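Local coordinates for aminopeptidase C (Lactobacillus rhamnosus, PDB 4K7C), which probably removes amino acids from the N termini of peptides, as a cysteine aminopeptidase of the papain-like C1 family, at residues 70-78 against 362-370; 307-318 against 407-417. All coordinates share one frame; numbering follows the deposited sequence.

Contact 1: residues 70-78 against 362-370; sequences CWMFAALNT and MTHAMVLTG
Cys70 and His364 meet where the first turn of helix 70-78 abuts the start of strand 364-370, an arrangement consistent with the Cys-His-Asn triad of papain-like peptidases. Cys70 is modelled in two conformations. In the one described here Cys70 SG lies between the backbone N and the carbonyl carbon (chi1 64°), where it accepts a hydrogen bond from Ala365 N at 3.3 Å and stands 3.5 Å from His364 ND1. The far side of the imidazole is tied down, NE2 bonding to Asn385 OD1 while Trp387 meets the ring. Next along the strand, Ala365 CB presses on Trp71 CA at 3.5 Å, and Ala74 CB packs against Val367 CG2 at 3.8 Å. That same valine branch touches Thr78 CG2 at 4.0 Å, the two side chains crossing obliquely. With alanines at the interface, the helix and strand axes approach to 6.6 Å and run nearly parallel, 16° apart. A classic beta bulge, with Thr363 and His364 both facing Ser319, opens the strand's pairing with strand 315-319; Glu384 of strand 377-384 pairs with Val367, and helix 96-117 packs on Trp71, Met72 and Phe73.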
loop_
_atom_site.group_PDB
_atom_site.type_symbol
_atom_site.label_atom_id
_atom_site.label_comp_id
_atom_site.label_asym_id
_atom_site.label_seq_id
_atom_site.Cartn_x
_atom_site.Cartn_y
_atom_site.Cartn_z
ATOM N N CYS A 70 6.111 -28.816 -2.988
ATOM C CA CYS A 70 5.594 -28.923 -4.370
ATOM C C CYS A 70 5.203 -30.373 -4.708
ATOM O O CYS A 70 4.092 -30.605 -5.138
ATOM C CB CYS A 70 6.617 -28.382 -5.350
ATOM S SG CYS A 70 8.062 -29.401 -5.281
ATOM N N TRP A 71 6.061 -31.333 -4.347
ATOM C CA TRP A 71 5.856 -32.765 -4.663
ATOM C C TRP A 71 4.518 -33.286 -4.133
ATOM O O TRP A 71 3.827 -33.989 -4.821
ATOM C CB TRP A 71 7.001 -33.594 -4.127
ATOM C CG TRP A 71 7.189 -33.584 -2.604
ATOM C CD1 TRP A 71 7.474 -32.506 -1.786
ATOM C CD2 TRP A 71 7.145 -34.726 -1.742
ATOM N NE1 TRP A 71 7.572 -32.906 -0.494
ATOM C CE2 TRP A 71 7.430 -34.271 -0.438
ATOM C CE3 TRP A 71 6.902 -36.073 -1.946
ATOM C CZ2 TRP A 71 7.492 -35.133 0.645
ATOM C CZ3 TRP A 71 6.992 -36.941 -0.856
ATOM C CH2 TRP A 71 7.280 -36.476 0.393
HETATM N N MSE A 72 4.155 -32.842 -2.929
HETATM C CA MSE A 72 2.876 -33.196 -2.299
HETATM C C MSE A 72 1.685 -32.528 -2.953
HETATM O O MSE A 72 0.692 -33.140 -3.250
HETATM C CB MSE A 72 2.831 -32.795 -0.822
HETATM C CG MSE A 72 3.945 -33.249 0.011
HETATM SE SE MSE A 72 3.602 -32.541 1.816
HETATM C CE MSE A 72 5.243 -33.423 2.316
ATOM N N PHE A 73 1.810 -31.228 -3.196
ATOM C CA PHE A 73 0.777 -30.460 -3.879
ATOM C C PHE A 73 0.505 -31.059 -5.237
ATOM O O PHE A 73 -0.676 -31.263 -5.609
ATOM C CB PHE A 73 1.136 -28.945 -3.985
ATOM C CG PHE A 73 0.778 -28.177 -2.736
ATOM C CD1 PHE A 73 -0.311 -27.310 -2.728
ATOM C CD2 PHE A 73 1.485 -28.334 -1.606
ATOM C CE1 PHE A 73 -0.669 -26.627 -1.599
ATOM C CE2 PHE A 73 1.153 -27.656 -0.438
ATOM C CZ PHE A 73 0.035 -26.833 -0.429
ATOM N N ALA A 74 1.583 -31.384 -5.959
ATOM C CA ALA A 74 1.427 -31.945 -7.294
ATOM C C ALA A 74 0.785 -33.342 -7.274
ATOM O O ALA A 74 -0.149 -33.634 -8.022
ATOM C CB ALA A 74 2.736 -31.975 -8.017
ATOM N N ALA A 75 1.217 -34.172 -6.385
ATOM C CA ALA A 75 0.598 -35.523 -6.278
ATOM C C ALA A 75 -0.856 -35.361 -5.900
ATOM O O ALA A 75 -1.743 -35.997 -6.508
ATOM C CB ALA A 75 1.304 -36.381 -5.290
ATOM N N LEU A 76 -1.134 -34.582 -4.834
ATOM C CA LEU A 76 -2.503 -34.412 -4.409
ATOM C C LEU A 76 -3.377 -33.741 -5.500
ATOM O O LEU A 76 -4.579 -33.951 -5.578
ATOM C CB LEU A 76 -2.574 -33.630 -3.081
ATOM C CG LEU A 76 -1.955 -34.377 -1.867
ATOM C CD1 LEU A 76 -1.818 -33.483 -0.616
ATOM C CD2 LEU A 76 -2.730 -35.625 -1.514
ATOM N N ASN A 77 -2.746 -32.950 -6.369
ATOM C CA ASN A 77 -3.449 -32.381 -7.486
ATOM C C ASN A 77 -3.974 -33.478 -8.411
ATOM O O ASN A 77 -5.132 -33.462 -8.809
ATOM C CB ASN A 77 -2.566 -31.412 -8.311
ATOM C CG ASN A 77 -2.448 -30.025 -7.673
ATOM O OD1 ASN A 77 -3.292 -29.606 -6.875
ATOM N ND2 ASN A 77 -1.375 -29.268 -8.079
ATOM N N THR A 78 -3.143 -34.434 -8.715
ATOM C CA THR A 78 -3.523 -35.559 -9.615
ATOM C C THR A 78 -4.736 -36.293 -9.011
ATOM O O THR A 78 -5.709 -36.531 -9.711
ATOM C CB THR A 78 -2.415 -36.552 -9.982
ATOM O OG1 THR A 78 -1.881 -37.263 -8.869
ATOM C CG2 THR A 78 -1.247 -35.777 -10.739
HETATM N N MSE A 362 16.325 -31.958 -10.671
HETATM C CA MSE A 362 14.912 -31.623 -10.324
HETATM C C MSE A 362 14.886 -30.801 -9.071
HETATM O O MSE A 362 15.514 -31.150 -8.093
HETATM C CB MSE A 362 13.950 -32.833 -10.101
HETATM C CG MSE A 362 12.660 -32.416 -9.346
HETATM SE SE MSE A 362 11.501 -34.011 -9.061
HETATM C CE MSE A 362 9.771 -33.384 -8.535
ATOM N N THR A 363 14.182 -29.679 -9.119
ATOM C CA THR A 363 14.032 -28.760 -8.035
ATOM C C THR A 363 12.535 -28.511 -7.694
ATOM O O THR A 363 12.235 -27.939 -6.652
ATOM C CB THR A 363 14.675 -27.407 -8.327
ATOM O OG1 THR A 363 13.958 -26.811 -9.411
ATOM C CG2 THR A 363 16.170 -27.560 -8.674
ATOM N N HIS A 364 11.612 -28.901 -8.569
ATOM C CA HIS A 364 10.182 -28.557 -8.396
ATOM C C HIS A 364 9.308 -29.612 -9.109
ATOM O O HIS A 364 9.607 -30.101 -10.187
ATOM C CB HIS A 364 9.929 -27.136 -8.944
ATOM C CG HIS A 364 8.568 -26.572 -8.629
ATOM N ND1 HIS A 364 8.007 -26.630 -7.364
ATOM C CD2 HIS A 364 7.667 -25.914 -9.408
ATOM C CE1 HIS A 364 6.805 -26.055 -7.387
ATOM N NE2 HIS A 364 6.584 -25.607 -8.612
ATOM N N ALA A 365 8.200 -29.960 -8.487
ATOM C CA ALA A 365 7.236 -30.933 -9.031
ATOM C C ALA A 365 6.001 -30.098 -9.398
ATOM O O ALA A 365 5.539 -29.245 -8.588
ATOM C CB ALA A 365 6.822 -31.974 -7.947
HETATM N N MSE A 366 5.444 -30.407 -10.547
HETATM C CA MSE A 366 4.210 -29.804 -11.040
HETATM C C MSE A 366 3.438 -30.921 -11.739
HETATM O O MSE A 366 3.789 -32.082 -11.660
HETATM C CB MSE A 366 4.470 -28.534 -11.901
HETATM C CG MSE A 366 5.223 -27.466 -11.093
HETATM SE SE MSE A 366 5.642 -25.881 -12.207
HETATM C CE MSE A 366 7.037 -26.664 -13.337
ATOM N N VAL A 367 2.376 -30.543 -12.465
ATOM C CA VAL A 367 1.495 -31.451 -13.128
ATOM C C VAL A 367 1.251 -30.960 -14.586
ATOM O O VAL A 367 0.911 -29.800 -14.816
ATOM C CB VAL A 367 0.146 -31.599 -12.325
ATOM C CG1 VAL A 367 -0.852 -32.478 -13.101
ATOM C CG2 VAL A 367 0.356 -32.090 -10.943
ATOM N N LEU A 368 1.457 -31.867 -15.534
ATOM C CA LEU A 368 0.992 -31.677 -16.917
ATOM C C LEU A 368 -0.489 -31.922 -17.013
ATOM O O LEU A 368 -0.969 -33.002 -16.606
ATOM C CB LEU A 368 1.724 -32.629 -17.904
ATOM C CG LEU A 368 3.254 -32.575 -17.689
ATOM C CD1 LEU A 368 3.881 -33.697 -18.449
ATOM C CD2 LEU A 368 3.897 -31.269 -18.211
ATOM N N THR A 369 -1.175 -30.944 -17.575
ATOM C CA THR A 369 -2.651 -30.978 -17.767
ATOM C C THR A 369 -3.112 -30.716 -19.186
ATOM O O THR A 369 -4.286 -30.629 -19.449
ATOM C CB THR A 369 -3.398 -30.065 -16.781
ATOM O OG1 THR A 369 -3.220 -28.686 -17.165
ATOM C CG2 THR A 369 -2.925 -30.314 -15.272
ATOM N N GLY A 370 -2.173 -30.747 -20.115
ATOM C CA GLY A 370 -2.468 -30.426 -21.519
ATOM C C GLY A 370 -1.171 -30.473 -22.299
ATOM O O GLY A 370 -0.066 -30.458 -21.722
#

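Contact 2: residues 307-318 against 407-417; sequences KQLKAGESVWFG and FVYQVVISKKY. With GOL (glycerol), chain C.
Phe317 and Val411 form a non-hydrogen-bonded pair between antiparallel strands 315-318 and 408-414, part of the beta domain of the papain-like fold. Their side chains share one face of the sheet, Phe317 CB lying 3.9 Å from Val411 CG1. Phe317 CG lies between the backbone N and the carbonyl carbon (chi1 81°), which brings the ring's CD2 to Val408 CG2, the two side chains crossing at about a right angle. Trp316 CE3 lies 3.6 Å from Val412 CG2. At Gly318 the pairing bulges: its carbonyl O accepts from both Tyr409 N and Gln410 N, which come from the same face of its plane, making a classic beta bulge.

Toward Trp316 N the strands are bridged by a glycerol, probably from the crystallisation liquor, whose O3 accepts from that N and donates to Val412 O. Gln308 holds the helix end to the strand: OE1 accepts from Ser414 N at 2.9 Å, while NE2 donates within the amide plane to Ser314 O, fixing the amide's rotation. Tyr417 closes the edge, its ring between Gln308 CA over one face and Lys416 CG over the other. Tyr417 OH donates a short 2.5 Å bond to Glu313 OE1, met from above the carboxylate plane. A leucine in its place would probably leave this carboxylate without its hydroxyl mate and Gln308 less firmly packed. Lys307 NZ donates to Tyr417 O at 3.2 Å, and a water joins the same two atoms.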
loop_
_atom_site.group_PDB
_atom_site.type_symbol
_atom_site.label_atom_id
_atom_site.label_comp_id
_atom_site.label_asym_id
_atom_site.label_seq_id
_atom_site.Cartn_x
_atom_site.Cartn_y
_atom_site.Cartn_z
ATOM N N LYS A 307 0.412 -40.052 -24.237
ATOM C CA LYS A 307 -0.533 -41.162 -24.167
ATOM C C LYS A 307 -1.442 -41.032 -22.917
ATOM O O LYS A 307 -2.696 -41.098 -22.979
ATOM C CB LYS A 307 0.270 -42.465 -24.162
ATOM C CG LYS A 307 -0.599 -43.665 -24.387
ATOM C CD LYS A 307 0.249 -44.919 -24.518
ATOM C CE LYS A 307 -0.622 -46.099 -24.940
ATOM N NZ LYS A 307 0.215 -47.313 -24.797
ATOM N N GLN A 308 -0.838 -40.722 -21.793
ATOM C CA GLN A 308 -1.572 -40.536 -20.554
ATOM C C GLN A 308 -2.516 -39.299 -20.643
ATOM O O GLN A 308 -3.710 -39.349 -20.279
ATOM C CB GLN A 308 -0.592 -40.500 -19.356
ATOM C CG GLN A 308 -1.259 -40.455 -18.014
ATOM C CD GLN A 308 -0.420 -41.011 -16.892
ATOM O OE1 GLN A 308 0.151 -42.103 -17.007
ATOM N NE2 GLN A 308 -0.343 -40.271 -15.779
ATOM N N LEU A 309 -1.985 -38.178 -21.126
ATOM C CA LEU A 309 -2.845 -37.009 -21.385
ATOM C C LEU A 309 -4.020 -37.286 -22.329
ATOM O O LEU A 309 -5.144 -36.857 -22.078
ATOM C CB LEU A 309 -1.976 -35.790 -21.886
ATOM C CG LEU A 309 -1.007 -35.284 -20.792
ATOM C CD1 LEU A 309 -0.057 -34.264 -21.419
ATOM C CD2 LEU A 309 -1.770 -34.629 -19.621
ATOM N N LYS A 310 -3.774 -38.052 -23.394
ATOM C CA LYS A 310 -4.794 -38.298 -24.398
ATOM C C LYS A 310 -5.904 -39.209 -23.808
ATOM O O LYS A 310 -7.062 -39.142 -24.208
ATOM C CB LYS A 310 -4.175 -38.923 -25.633
ATOM C CG LYS A 310 -3.493 -37.981 -26.582
ATOM C CD LYS A 310 -2.972 -38.803 -27.758
ATOM C CE LYS A 310 -2.596 -37.925 -28.904
ATOM N NZ LYS A 310 -1.900 -38.752 -29.928
ATOM N N ALA A 311 -5.542 -39.988 -22.779
ATOM C CA ALA A 311 -6.491 -40.757 -21.999
ATOM C C ALA A 311 -7.253 -39.992 -20.952
ATOM O O ALA A 311 -8.066 -40.570 -20.280
ATOM C CB ALA A 311 -5.775 -41.931 -21.364
ATOM N N GLY A 312 -6.955 -38.702 -20.745
ATOM C CA GLY A 312 -7.695 -37.864 -19.834
ATOM C C GLY A 312 -7.089 -37.830 -18.439
ATOM O O GLY A 312 -7.711 -37.378 -17.489
ATOM N N GLU A 313 -5.820 -38.212 -18.301
ATOM C CA GLU A 313 -5.207 -38.235 -16.981
ATOM C C GLU A 313 -3.969 -37.312 -16.969
ATOM O O GLU A 313 -3.110 -37.388 -17.862
ATOM C CB GLU A 313 -4.727 -39.627 -16.676
ATOM C CG GLU A 313 -5.887 -40.654 -16.549
ATOM C CD GLU A 313 -5.473 -42.140 -16.719
ATOM O OE1 GLU A 313 -4.270 -42.513 -16.891
ATOM O OE2 GLU A 313 -6.403 -42.971 -16.724
ATOM N N SER A 314 -3.917 -36.505 -15.932
ATOM C CA SER A 314 -2.810 -35.592 -15.650
ATOM C C SER A 314 -1.533 -36.313 -15.235
ATOM O O SER A 314 -1.520 -37.517 -14.861
ATOM C CB SER A 314 -3.302 -34.550 -14.607
ATOM O OG SER A 314 -3.502 -35.077 -13.316
ATOM N N VAL A 315 -0.421 -35.652 -15.358
ATOM C CA VAL A 315 0.843 -36.329 -15.177
ATOM C C VAL A 315 1.767 -35.563 -14.210
ATOM O O VAL A 315 2.192 -34.429 -14.541
ATOM C CB VAL A 315 1.581 -36.506 -16.550
ATOM C CG1 VAL A 315 2.902 -37.196 -16.412
ATOM C CG2 VAL A 315 0.746 -37.262 -17.605
ATOM N N TRP A 316 2.092 -36.136 -13.059
ATOM C CA TRP A 316 3.030 -35.548 -12.148
ATOM C C TRP A 316 4.410 -35.562 -12.816
ATOM O O TRP A 316 4.799 -36.563 -13.469
ATOM C CB TRP A 316 3.096 -36.367 -10.867
ATOM C CG TRP A 316 3.876 -35.916 -9.712
ATOM C CD1 TRP A 316 3.413 -35.429 -8.561
ATOM C CD2 TRP A 316 5.317 -36.086 -9.480
ATOM N NE1 TRP A 316 4.384 -35.219 -7.666
ATOM C CE2 TRP A 316 5.579 -35.597 -8.197
ATOM C CE3 TRP A 316 6.392 -36.437 -10.294
ATOM C CZ2 TRP A 316 6.842 -35.559 -7.652
ATOM C CZ3 TRP A 316 7.643 -36.459 -9.731
ATOM C CH2 TRP A 316 7.888 -36.005 -8.440
ATOM N N PHE A 317 5.085 -34.410 -12.734
ATOM C CA PHE A 317 6.450 -34.283 -13.281
ATOM C C PHE A 317 7.380 -33.428 -12.484
ATOM O O PHE A 317 6.942 -32.499 -11.812
ATOM C CB PHE A 317 6.427 -33.790 -14.774
ATOM C CG PHE A 317 6.255 -32.315 -14.962
ATOM C CD1 PHE A 317 5.012 -31.738 -14.847
ATOM C CD2 PHE A 317 7.329 -31.527 -15.349
ATOM C CE1 PHE A 317 4.814 -30.396 -15.001
ATOM C CE2 PHE A 317 7.118 -30.154 -15.599
ATOM C CZ PHE A 317 5.850 -29.604 -15.424
ATOM N N GLY A 318 8.678 -33.792 -12.575
ATOM C CA GLY A 318 9.790 -33.141 -11.922
ATOM C C GLY A 318 10.696 -32.439 -12.911
ATOM O O GLY A 318 11.038 -32.977 -13.935
ATOM N N PHE A 407 14.849 -29.740 -19.479
ATOM C CA PHE A 407 14.742 -29.454 -18.079
ATOM C C PHE A 407 13.723 -30.296 -17.294
ATOM O O PHE A 407 13.653 -30.185 -16.068
ATOM C CB PHE A 407 14.501 -27.936 -17.789
ATOM C CG PHE A 407 15.600 -27.080 -18.324
ATOM C CD1 PHE A 407 16.919 -27.302 -17.924
ATOM C CD2 PHE A 407 15.384 -26.200 -19.344
ATOM C CE1 PHE A 407 17.965 -26.525 -18.455
ATOM C CE2 PHE A 407 16.426 -25.439 -19.885
ATOM C CZ PHE A 407 17.718 -25.614 -19.429
ATOM N N VAL A 408 12.985 -31.124 -17.998
ATOM C CA VAL A 408 12.158 -32.131 -17.309
ATOM C C VAL A 408 12.952 -33.433 -17.132
ATOM O O VAL A 408 13.499 -33.975 -18.141
ATOM C CB VAL A 408 10.907 -32.426 -18.077
ATOM C CG1 VAL A 408 10.060 -33.633 -17.464
ATOM C CG2 VAL A 408 10.045 -31.189 -18.186
ATOM N N TYR A 409 12.989 -33.918 -15.890
ATOM C CA TYR A 409 13.723 -35.103 -15.530
ATOM C C TYR A 409 12.867 -36.298 -15.102
ATOM O O TYR A 409 13.395 -37.402 -15.155
ATOM C CB TYR A 409 14.704 -34.848 -14.442
ATOM C CG TYR A 409 15.742 -33.753 -14.786
ATOM C CD1 TYR A 409 16.820 -34.054 -15.544
ATOM C CD2 TYR A 409 15.620 -32.448 -14.289
ATOM C CE1 TYR A 409 17.766 -33.113 -15.920
ATOM C CE2 TYR A 409 16.616 -31.503 -14.609
ATOM C CZ TYR A 409 17.692 -31.845 -15.416
ATOM O OH TYR A 409 18.656 -30.913 -15.742
ATOM N N GLN A 410 11.601 -36.075 -14.754
ATOM C CA GLN A 410 10.766 -37.151 -14.240
ATOM C C GLN A 410 9.309 -36.969 -14.594
ATOM O O GLN A 410 8.809 -35.844 -14.590
ATOM C CB GLN A 410 10.828 -37.140 -12.735
ATOM C CG GLN A 410 12.158 -37.378 -12.105
ATOM C CD GLN A 410 11.973 -37.455 -10.623
ATOM O OE1 GLN A 410 12.922 -37.692 -9.831
ATOM N NE2 GLN A 410 10.737 -37.211 -10.223
ATOM N N VAL A 411 8.647 -38.083 -14.926
ATOM C CA VAL A 411 7.192 -38.118 -15.076
ATOM C C VAL A 411 6.733 -39.427 -14.361
ATOM O O VAL A 411 7.533 -40.354 -14.219
ATOM C CB VAL A 411 6.653 -38.170 -16.511
ATOM C CG1 VAL A 411 6.736 -36.798 -17.172
ATOM C CG2 VAL A 411 7.385 -39.204 -17.355
ATOM N N VAL A 412 5.540 -39.390 -13.797
ATOM C CA VAL A 412 4.941 -40.559 -13.213
ATOM C C VAL A 412 3.845 -41.043 -14.142
ATOM O O VAL A 412 2.863 -40.345 -14.446
ATOM C CB VAL A 412 4.439 -40.321 -11.784
ATOM C CG1 VAL A 412 3.744 -41.542 -11.228
ATOM C CG2 VAL A 412 5.558 -39.929 -10.871
ATOM N N ILE A 413 4.029 -42.274 -14.662
ATOM C CA ILE A 413 3.131 -42.868 -15.648
ATOM C C ILE A 413 2.435 -44.164 -15.130
ATOM O O ILE A 413 3.115 -44.938 -14.453
ATOM C CB ILE A 413 3.923 -43.169 -16.928
ATOM C CG1 ILE A 413 4.516 -41.812 -17.500
ATOM C CG2 ILE A 413 3.071 -43.828 -17.947
ATOM C CD1 ILE A 413 3.495 -40.867 -18.018
ATOM N N SER A 414 1.143 -44.344 -15.438
ATOM C CA SER A 414 0.468 -45.634 -15.138
ATOM C C SER A 414 1.082 -46.709 -15.998
ATOM O O SER A 414 1.242 -46.556 -17.206
ATOM C CB SER A 414 -1.036 -45.694 -15.304
ATOM O OG SER A 414 -1.676 -44.578 -14.824
ATOM N N LYS A 415 1.487 -47.760 -15.308
ATOM C CA LYS A 415 2.170 -48.927 -15.879
ATOM C C LYS A 415 1.465 -49.508 -17.119
ATOM O O LYS A 415 2.127 -50.028 -18.040
ATOM C CB LYS A 415 2.388 -49.980 -14.785
ATOM C CG LYS A 415 3.522 -49.688 -13.818
ATOM C CD LYS A 415 3.546 -50.729 -12.679
ATOM C CE LYS A 415 4.570 -50.391 -11.703
ATOM N NZ LYS A 415 4.558 -51.291 -10.525
ATOM N N LYS A 416 0.137 -49.418 -17.136
ATOM C CA LYS A 416 -0.612 -49.927 -18.251
ATOM C C LYS A 416 -0.316 -49.247 -19.605
ATOM O O LYS A 416 -0.685 -49.758 -20.637
ATOM C CB LYS A 416 -2.084 -49.782 -17.985
ATOM C CG LYS A 416 -2.577 -48.366 -17.938
ATOM C CD LYS A 416 -3.967 -48.384 -17.356
ATOM C CE LYS A 416 -4.624 -47.054 -17.470
ATOM N NZ LYS A 416 -6.089 -47.301 -17.245
ATOM N N TYR A 417 0.309 -48.054 -19.584
ATOM C CA TYR A 417 0.653 -47.358 -20.823
ATOM C C TYR A 417 1.998 -47.803 -21.307
ATOM O O TYR A 417 2.372 -47.449 -22.413
ATOM C CB TYR A 417 0.697 -45.832 -20.559
ATOM C CG TYR A 417 -0.608 -45.285 -20.179
ATOM C CD1 TYR A 417 -1.739 -45.454 -21.022
ATOM C CD2 TYR A 417 -0.762 -44.593 -19.001
ATOM C CE1 TYR A 417 -2.971 -44.949 -20.664
ATOM C CE2 TYR A 417 -1.983 -44.102 -18.618
ATOM C CZ TYR A 417 -3.080 -44.279 -19.448
ATOM O OH TYR A 417 -4.298 -43.812 -19.068
HETATM C C1 GOL C . -1.668 -40.157 -11.432
HETATM O O1 GOL C . -2.689 -40.945 -12.068
HETATM C C2 GOL C . -0.270 -40.455 -11.973
HETATM O O2 GOL C . -0.241 -40.995 -13.304
HETATM C C3 GOL C . 0.660 -39.270 -11.723
HETATM O O3 GOL C . 1.427 -38.785 -12.803
HETATM O O HOH W 1 3.265 -47.032 -24.925
HETATM O O HOH W 2 -2.652 -42.282 -14.790
#

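How the contacts relate
From the N terminus the chain passes through three helices, 7-19, 23-39 and 42-47, before 70-78, the start of helix 70-87, and after a long excursion reaches 307-318, the end of a helix and the strand after it. Only then does 362-370 return to the early helix, closing the 283-residue loop of contact 1; 407-417 later closes the shorter loop of contact 2 on 307-318. The segments alternate, so the two loops cross. Strand 315-319 lies between the other two in the sheet, bonding to strand 364-374 through Phe317 O with Met366 N and Val315 O with Leu368 N. Trp316 NE1 also donates to Trp71 O, so contact 2's strand braces contact 1's helix directly.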